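Local coordinates for protein putative aspartate aminotransferase (PDB 1IUG) that probably catalyses pyridoxal-phosphate-dependent amino-group transfer between amino acids and 2-oxo acids, as a class-V aminotransferase possibly acting on aspartate, at residues V196-R201 and L213-E218; A158-S163 and E172-D177; N70-G75 and G124-H129. All coordinates share one frame; numbering follows the deposited sequence.

Interaction 1: residues V196-R201 and L213-E218; sequences VALSPR and LDLARE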
loop_
_atom_site.group_PDB
_atom_site.type_symbol
_atom_site.label_atom_id
_atom_site.label_comp_id
_atom_site.label_asym_id
_atom_site.label_seq_id
_atom_site.Cartn_x
_atom_site.Cartn_y
_atom_site.Cartn_z
ATOM N N VAL A 196 8.635 2.251 -8.864
ATOM C CA VAL A 196 9.308 3.440 -9.360
ATOM C C VAL A 196 10.643 2.974 -9.926
ATOM O O VAL A 196 11.498 2.455 -9.197
ATOM C CB VAL A 196 9.574 4.489 -8.254
ATOM C CG1 VAL A 196 10.292 5.696 -8.853
ATOM C CG2 VAL A 196 8.272 4.933 -7.615
ATOM N N ALA A 197 10.767 3.074 -11.245
ATOM C CA ALA A 197 11.988 2.687 -11.934
ATOM C C ALA A 197 12.789 3.956 -12.194
ATOM O O ALA A 197 12.264 4.926 -12.738
ATOM C CB ALA A 197 11.661 1.978 -13.244
ATOM N N LEU A 198 14.054 3.938 -11.785
ATOM C CA LEU A 198 14.949 5.076 -11.947
ATOM C C LEU A 198 16.187 4.701 -12.755
ATOM O O LEU A 198 16.913 3.770 -12.402
ATOM C CB LEU A 198 15.388 5.594 -10.572
ATOM C CG LEU A 198 14.292 6.043 -9.600
ATOM C CD1 LEU A 198 14.829 6.075 -8.187
ATOM C CD2 LEU A 198 13.743 7.400 -10.012
ATOM N N SER A 199 16.425 5.438 -13.835
ATOM C CA SER A 199 17.590 5.214 -14.686
ATOM C C SER A 199 18.830 5.733 -13.949
ATOM O O SER A 199 18.710 6.452 -12.945
ATOM C CB SER A 199 17.428 5.976 -16.009
ATOM O OG SER A 199 17.488 7.377 -15.797
ATOM N N PRO A 200 20.037 5.361 -14.421
ATOM C CA PRO A 200 21.274 5.823 -13.772
ATOM C C PRO A 200 21.307 7.349 -13.704
ATOM O O PRO A 200 21.702 7.933 -12.698
ATOM C CB PRO A 200 22.361 5.273 -14.697
ATOM C CG PRO A 200 21.752 3.983 -15.179
ATOM C CD PRO A 200 20.338 4.403 -15.501
ATOM N N ARG A 201 20.823 7.971 -14.774
ATOM C CA ARG A 201 20.738 9.421 -14.919
ATOM C C ARG A 201 19.914 9.989 -13.751
ATOM O O ARG A 201 20.361 10.890 -13.036
ATOM C CB ARG A 201 20.046 9.711 -16.259
ATOM C CG ARG A 201 20.507 10.916 -17.082
ATOM C CD ARG A 201 20.341 12.241 -16.382
ATOM N NE ARG A 201 20.348 13.352 -17.337
ATOM C CZ ARG A 201 19.266 13.831 -17.949
ATOM N NH1 ARG A 201 18.073 13.304 -17.721
ATOM N NH2 ARG A 201 19.370 14.869 -18.764
ATOM N N LEU A 213 7.222 8.035 1.455
ATOM C CA LEU A 213 7.676 7.880 0.080
ATOM C C LEU A 213 9.037 8.502 -0.273
ATOM O O LEU A 213 9.305 8.858 -1.424
ATOM C CB LEU A 213 6.560 8.289 -0.894
ATOM C CG LEU A 213 6.267 9.712 -1.375
ATOM C CD1 LEU A 213 4.780 9.790 -1.726
ATOM C CD2 LEU A 213 6.628 10.756 -0.341
ATOM N N ASP A 214 9.897 8.614 0.734
ATOM C CA ASP A 214 11.259 9.123 0.567
ATOM C C ASP A 214 11.995 7.976 -0.148
ATOM O O ASP A 214 12.186 6.902 0.422
ATOM C CB ASP A 214 11.867 9.372 1.958
ATOM C CG ASP A 214 13.315 9.866 1.918
ATOM O OD1 ASP A 214 14.113 9.440 1.056
ATOM O OD2 ASP A 214 13.671 10.666 2.803
ATOM N N LEU A 215 12.381 8.199 -1.400
ATOM C CA LEU A 215 13.068 7.174 -2.178
ATOM C C LEU A 215 14.516 6.922 -1.769
ATOM O O LEU A 215 15.048 5.840 -2.018
ATOM C CB LEU A 215 12.953 7.472 -3.676
ATOM C CG LEU A 215 11.747 6.853 -4.406
ATOM C CD1 LEU A 215 10.509 6.797 -3.527
ATOM C CD2 LEU A 215 11.469 7.607 -5.690
ATOM N N ALA A 216 15.138 7.898 -1.109
ATOM C CA ALA A 216 16.518 7.751 -0.651
ATOM C C ALA A 216 16.654 6.619 0.360
ATOM O O ALA A 216 17.549 5.779 0.220
ATOM C CB ALA A 216 17.042 9.050 -0.060
ATOM N N ARG A 217 15.815 6.574 1.395
ATOM C CA ARG A 217 16.001 5.440 2.285
ATOM C C ARG A 217 15.382 4.114 1.873
ATOM O O ARG A 217 15.747 3.069 2.398
ATOM C CB ARG A 217 16.027 5.759 3.799
ATOM C CG ARG A 217 14.992 5.170 4.780
ATOM C CD ARG A 217 13.561 5.571 4.597
ATOM N NE ARG A 217 13.216 6.352 5.792
ATOM C CZ ARG A 217 12.536 7.496 5.796
ATOM N NH1 ARG A 217 12.080 8.020 4.670
ATOM N NH2 ARG A 217 12.414 8.183 6.920
ATOM N N GLU A 218 14.533 4.153 0.850
ATOM C CA GLU A 218 13.967 2.925 0.304
ATOM C C GLU A 218 15.098 2.325 -0.538
ATOM O O GLU A 218 15.375 1.135 -0.450
ATOM C CB GLU A 218 12.749 3.197 -0.590
ATOM C CG GLU A 218 11.428 3.352 0.149
ATOM C CD GLU A 218 10.889 2.053 0.752
ATOM O OE1 GLU A 218 11.596 1.018 0.762
ATOM O OE2 GLU A 218 9.735 2.074 1.230
#

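Interaction 2: residues A158-S163 and E172-D177; sequences ADMVTS and EAMGVD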
loop_
_atom_site.group_PDB
_atom_site.type_symbol
_atom_site.label_atom_id
_atom_site.label_comp_id
_atom_site.label_asym_id
_atom_site.label_seq_id
_atom_site.Cartn_x
_atom_site.Cartn_y
_atom_site.Cartn_z
ATOM N N ALA A 158 7.697 9.096 -16.669
ATOM C CA ALA A 158 6.579 8.473 -17.370
ATOM C C ALA A 158 5.701 7.530 -16.556
ATOM O O ALA A 158 6.165 6.847 -15.643
ATOM C CB ALA A 158 7.085 7.753 -18.604
ATOM N N ASP A 159 4.417 7.533 -16.893
ATOM C CA ASP A 159 3.434 6.662 -16.269
ATOM C C ASP A 159 3.355 5.479 -17.230
ATOM O O ASP A 159 2.853 5.617 -18.344
ATOM C CB ASP A 159 2.072 7.374 -16.182
ATOM C CG ASP A 159 0.934 6.461 -15.683
ATOM O OD1 ASP A 159 0.991 5.224 -15.846
ATOM O OD2 ASP A 159 -0.053 6.997 -15.147
ATOM N N MET A 160 3.895 4.337 -16.809
ATOM C CA MET A 160 3.880 3.125 -17.622
ATOM C C MET A 160 3.029 2.050 -16.942
ATOM O O MET A 160 3.282 0.849 -17.097
ATOM C CB MET A 160 5.306 2.601 -17.827
ATOM C CG MET A 160 6.194 3.462 -18.722
ATOM S SD MET A 160 7.858 2.754 -18.836
ATOM C CE MET A 160 8.659 3.899 -19.907
ATOM N N VAL A 161 2.007 2.488 -16.205
ATOM C CA VAL A 161 1.134 1.567 -15.487
ATOM C C VAL A 161 0.445 0.556 -16.386
ATOM O O VAL A 161 0.334 -0.613 -16.008
ATOM C CB VAL A 161 0.110 2.296 -14.585
ATOM C CG1 VAL A 161 -0.801 1.286 -13.914
ATOM C CG2 VAL A 161 0.836 3.101 -13.510
ATOM N N THR A 162 -0.029 0.988 -17.558
ATOM C CA THR A 162 -0.672 0.052 -18.485
ATOM C C THR A 162 0.131 -0.219 -19.756
ATOM O O THR A 162 -0.436 -0.575 -20.789
ATOM C CB THR A 162 -2.130 0.439 -18.855
ATOM O OG1 THR A 162 -2.175 1.768 -19.372
ATOM C CG2 THR A 162 -3.038 0.317 -17.648
ATOM N N SER A 163 1.442 0.006 -19.696
ATOM C CA SER A 163 2.314 -0.283 -20.830
ATOM C C SER A 163 3.313 -1.379 -20.431
ATOM O O SER A 163 3.724 -2.184 -21.268
ATOM C CB SER A 163 3.034 0.971 -21.339
ATOM O OG SER A 163 3.867 1.552 -20.353
ATOM N N GLU A 172 16.104 4.497 -20.272
ATOM C CA GLU A 172 17.101 5.294 -20.984
ATOM C C GLU A 172 17.112 5.091 -22.499
ATOM O O GLU A 172 17.343 6.040 -23.246
ATOM C CB GLU A 172 18.512 5.103 -20.390
ATOM C CG GLU A 172 18.982 3.661 -20.191
ATOM C CD GLU A 172 18.693 3.111 -18.795
ATOM O OE1 GLU A 172 19.547 2.383 -18.251
ATOM O OE2 GLU A 172 17.614 3.390 -18.241
ATOM N N ALA A 173 16.811 3.877 -22.953
ATOM C CA ALA A 173 16.786 3.586 -24.383
ATOM C C ALA A 173 15.677 4.357 -25.103
ATOM O O ALA A 173 15.750 4.566 -26.309
ATOM C CB ALA A 173 16.635 2.097 -24.620
ATOM N N MET A 174 14.646 4.764 -24.366
ATOM C CA MET A 174 13.546 5.534 -24.946
ATOM C C MET A 174 13.633 7.006 -24.541
ATOM O O MET A 174 12.732 7.791 -24.835
ATOM C CB MET A 174 12.184 4.964 -24.527
ATOM C CG MET A 174 11.894 3.557 -25.037
ATOM S SD MET A 174 10.119 3.140 -25.059
ATOM C CE MET A 174 9.588 3.758 -23.511
ATOM N N GLY A 175 14.725 7.373 -23.872
ATOM C CA GLY A 175 14.908 8.746 -23.430
ATOM C C GLY A 175 14.176 9.069 -22.135
ATOM O O GLY A 175 14.116 10.224 -21.718
ATOM N N VAL A 176 13.611 8.046 -21.501
ATOM C CA VAL A 176 12.879 8.230 -20.251
ATOM C C VAL A 176 13.800 8.051 -19.049
ATOM O O VAL A 176 14.531 7.067 -18.958
ATOM C CB VAL A 176 11.684 7.254 -20.166
ATOM C CG1 VAL A 176 10.930 7.441 -18.860
ATOM C CG2 VAL A 176 10.748 7.478 -21.355
ATOM N N ASP A 177 13.772 9.014 -18.134
ATOM C CA ASP A 177 14.619 8.959 -16.946
ATOM C C ASP A 177 14.010 8.186 -15.784
ATOM O O ASP A 177 14.722 7.523 -15.033
ATOM C CB ASP A 177 14.992 10.373 -16.500
ATOM C CG ASP A 177 15.714 11.143 -17.585
ATOM O OD1 ASP A 177 16.862 10.773 -17.894
ATOM O OD2 ASP A 177 15.128 12.095 -18.144
#

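Interaction 3: residues N70-G75 and G124-H129; sequences NLFAPG and GLLLVH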
loop_
_atom_site.group_PDB
_atom_site.type_symbol
_atom_site.label_atom_id
_atom_site.label_comp_id
_atom_site.label_asym_id
_atom_site.label_seq_id
_atom_site.Cartn_x
_atom_site.Cartn_y
_atom_site.Cartn_z
ATOM N N ASN A 70 10.378 13.068 -5.566
ATOM C CA ASN A 70 11.799 12.788 -5.438
ATOM C C ASN A 70 12.722 13.212 -6.573
ATOM O O ASN A 70 13.934 13.029 -6.475
ATOM C CB ASN A 70 12.003 11.304 -5.117
ATOM C CG ASN A 70 11.514 10.937 -3.729
ATOM O OD1 ASN A 70 12.304 10.808 -2.799
ATOM N ND2 ASN A 70 10.205 10.773 -3.583
ATOM N N LEU A 71 12.159 13.767 -7.641
ATOM C CA LEU A 71 12.966 14.211 -8.778
ATOM C C LEU A 71 12.834 15.700 -9.054
ATOM O O LEU A 71 13.635 16.269 -9.789
ATOM C CB LEU A 71 12.607 13.427 -10.040
ATOM C CG LEU A 71 13.106 11.983 -10.073
ATOM C CD1 LEU A 71 12.572 11.294 -11.307
ATOM C CD2 LEU A 71 14.625 11.950 -10.038
ATOM N N PHE A 72 11.818 16.323 -8.469
ATOM C CA PHE A 72 11.580 17.744 -8.660
ATOM C C PHE A 72 11.381 18.448 -7.319
ATOM O O PHE A 72 10.634 17.974 -6.456
ATOM C CB PHE A 72 10.356 17.963 -9.558
ATOM C CG PHE A 72 10.482 17.340 -10.922
ATOM C CD1 PHE A 72 9.874 16.117 -11.202
ATOM C CD2 PHE A 72 11.225 17.964 -11.921
ATOM C CE1 PHE A 72 10.005 15.521 -12.459
ATOM C CE2 PHE A 72 11.364 17.381 -13.179
ATOM C CZ PHE A 72 10.753 16.155 -13.450
ATOM N N ALA A 73 12.099 19.553 -7.133
ATOM C CA ALA A 73 12.000 20.338 -5.909
ATOM C C ALA A 73 10.946 21.425 -6.109
ATOM O O ALA A 73 10.624 21.782 -7.247
ATOM C CB ALA A 73 13.353 20.956 -5.568
ATOM N N PRO A 74 10.374 21.946 -5.007
ATOM C CA PRO A 74 9.349 22.994 -5.079
ATOM C C PRO A 74 9.819 24.218 -5.864
ATOM O O PRO A 74 10.954 24.665 -5.707
ATOM C CB PRO A 74 9.117 23.339 -3.608
ATOM C CG PRO A 74 9.368 22.043 -2.922
ATOM C CD PRO A 74 10.622 21.563 -3.606
ATOM N N GLY A 75 8.944 24.736 -6.720
ATOM C CA GLY A 75 9.285 25.899 -7.520
ATOM C C GLY A 75 9.780 25.599 -8.926
ATOM O O GLY A 75 9.802 26.496 -9.772
ATOM N N GLY A 124 11.443 19.614 -16.353
ATOM C CA GLY A 124 10.933 18.284 -16.627
ATOM C C GLY A 124 9.664 18.185 -17.453
ATOM O O GLY A 124 8.959 19.169 -17.673
ATOM N N LEU A 125 9.412 16.970 -17.937
ATOM C CA LEU A 125 8.238 16.630 -18.737
ATOM C C LEU A 125 7.645 15.350 -18.141
ATOM O O LEU A 125 8.376 14.401 -17.821
ATOM C CB LEU A 125 8.634 16.372 -20.194
ATOM C CG LEU A 125 7.549 15.807 -21.118
ATOM C CD1 LEU A 125 6.431 16.819 -21.320
ATOM C CD2 LEU A 125 8.152 15.416 -22.455
ATOM N N LEU A 126 6.333 15.350 -17.931
ATOM C CA LEU A 126 5.658 14.181 -17.379
ATOM C C LEU A 126 4.710 13.659 -18.437
ATOM O O LEU A 126 3.870 14.401 -18.951
ATOM C CB LEU A 126 4.898 14.540 -16.101
ATOM C CG LEU A 126 5.738 15.049 -14.930
ATOM C CD1 LEU A 126 4.819 15.413 -13.763
ATOM C CD2 LEU A 126 6.760 13.992 -14.516
ATOM N N LEU A 127 4.853 12.383 -18.771
ATOM C CA LEU A 127 4.021 11.773 -19.799
ATOM C C LEU A 127 3.366 10.473 -19.363
ATOM O O LEU A 127 3.911 9.732 -18.550
ATOM C CB LEU A 127 4.870 11.487 -21.043
ATOM C CG LEU A 127 5.512 12.654 -21.794
ATOM C CD1 LEU A 127 6.610 12.121 -22.710
ATOM C CD2 LEU A 127 4.459 13.417 -22.583
ATOM N N VAL A 128 2.185 10.214 -19.912
ATOM C CA VAL A 128 1.464 8.978 -19.647
ATOM C C VAL A 128 1.612 8.161 -20.932
ATOM O O VAL A 128 1.130 8.562 -21.996
ATOM C CB VAL A 128 -0.028 9.231 -19.320
ATOM C CG1 VAL A 128 -0.776 7.912 -19.216
ATOM C CG2 VAL A 128 -0.146 9.975 -18.002
ATOM N N HIS A 129 2.343 7.055 -20.834
ATOM C CA HIS A 129 2.604 6.184 -21.975
ATOM C C HIS A 129 1.309 5.619 -22.562
ATOM O O HIS A 129 1.013 5.805 -23.745
ATOM C CB HIS A 129 3.551 5.056 -21.562
ATOM C CG HIS A 129 4.177 4.341 -22.717
ATOM N ND1 HIS A 129 3.951 4.705 -24.027
ATOM C CD2 HIS A 129 5.026 3.290 -22.759
ATOM C CE1 HIS A 129 4.634 3.906 -24.826
ATOM N NE2 HIS A 129 5.294 3.038 -24.082
#

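Interaction 1: residues V196-R201 and L213-E218
V196 and L198, alternate residues on one face of strand 193-198, meet L215, which lies just past the N-cap residue D214 and packs on the seven-stranded mixed sheet of the aminotransferase large domain. The evidence for contact is a single methyl used twice: CD2 of L215 is 3.9 Å from CG1 of V196 and, more loosely, 4.5 Å from CD1 of L198. The side chains of V196 and L215 approach at a slant, and one branch of each does the touching. V196 turns CG1 opposite its own backbone nitrogen (chi1 179°), which brings this methyl, rather than CG2, nearest to the leucine. L215 accounts for 53 of the 97 Å² buried, as expected of one residue facing two. All three residues are buried, and the chemistry between them is purely apolar. Around them, A63 and L56 also pack on V196, while A66 and L54 pack on L215, placing the contact where strands 193-198 and 52-57 meet helix 60-71.

The carboxylate of D214 takes weak capping bonds from the first turn of the helix: OD1 is 2.8 Å from A216 N and 3.4 Å from R217 N. R217 adds a long ion pair to the same side chain; NH1 lies 3.6 Å from OD2 of D214, with the oxygen well out of the guanidinium plane.

Interaction 2: residues A158-S163 and E172-D177
This is a largely buried apolar contact, made by A158 and M160 with M174 and V176, in the connection between parallel neighbours 155-159 and 178-182 of the large-domain sheet. Segment 172-177 is the end of that connection: a short 3-10 turn, then a loop feeding the second strand. The backbones come nearest at A158 and V176, with CA atoms 6.9 Å apart.

Two small patches carry the contact. CB of A158 lies 3.9 Å from CG1 of V176, the branch that stands opposite the valine's backbone nitrogen. Beside it, the two methionines meet tip to tip, CE of M160 being 3.7 Å from CE of M174. Their conformations differ: M160 is straight beyond CG (chi3 180°) and so reaches its full length, whereas M174 bends at its thioether (chi3 -44°). The methyl of M160 also approaches V176, CE to CG1 4.3 Å, joining the patches. L140 of helix 140-150 packs on M160, M174 and V176 alike.

D159, between the two touching residues of its strand, takes no part in this contact but probably serves the cofactor. Its OD2 forms a close polar pair, of undecided nature, with N1 of the pyridoxal phosphate on modified K185, consistent with the aspartate that faces the pyridine nitrogen in related fold-type-I enzymes. OD1 instead closes an Asx turn, accepting from V161 N at 2.9 Å with a fairly straight N-H...O angle of 163°. Across the loop, the 3-10 turn is closed by G175 N, which bonds E172 O at 3.0 Å.

Interaction 3: residues N70-G75 and G124-H129
F72 sends its ring from the link after helix 60-71 onto strand 124-128, where it touches G124 and L126. The first torsion places CG beside the backbone nitrogen and opposite the carbonyl carbon (chi1 -59°), which projects the ring toward the strand; chi2 of 100° then turns it so that its two meta carbons, CE1 and CE2, meet different residues. CE2 lies 3.6 Å from CA of G124, and CZ is 3.8 Å from the same CA. The other meta carbon, CE1, meets CD2 of L126 at 4.1 Å. Both partners approach obliquely.

G124 makes this closeness possible: a CB built on it would fall only 2.2 Å from CE2 of F72, a clash. L126 behaves differently. Its CB does not aim at the phenylalanine, yet with CG beside the backbone nitrogen (chi1 -62°) its end swings nearer, and the two side chains run by one another, pointing opposite ways. V78 and L99 pack on the ring as well, while V80 and F90 pack on L126.

Replacing F72 with an alanine would probably open a gap over G124 and leave CD2 of L126 without its aromatic neighbour.

The backbone of G124 bonds to L79, so the ring sits beside two paired parallel strands, 124-128 and 77-82. The arrangement belongs to the seven-stranded, mostly parallel sheet with one antiparallel strand, 193-198, that is characteristic of the large domain of fold-type-I pyridoxal-phosphate enzymes.

All three contacts are apolar, largely buried and attached to one seven-stranded sheet, but at different places. Interaction 2 lies nearest the chain centre, about 10 Å between centres, though its M174 is partly exposed; interactions 1 and 3 lie about 18 Å and 17 Å out. Aliphatic branches meet in the first, methionine tips in the second, a ring and a glycine backbone in the third. Polar bonds join them: OD1 of N70 accepts from L215 N and its ND2 donates to L213 O, each at 3.0 Å, tying interaction 3 to interaction 1. D177 pairs with R201, linking 172-177 to 196-201, and strands 155-159 and 124-128 are bonded neighbours through D159 N and L127 O.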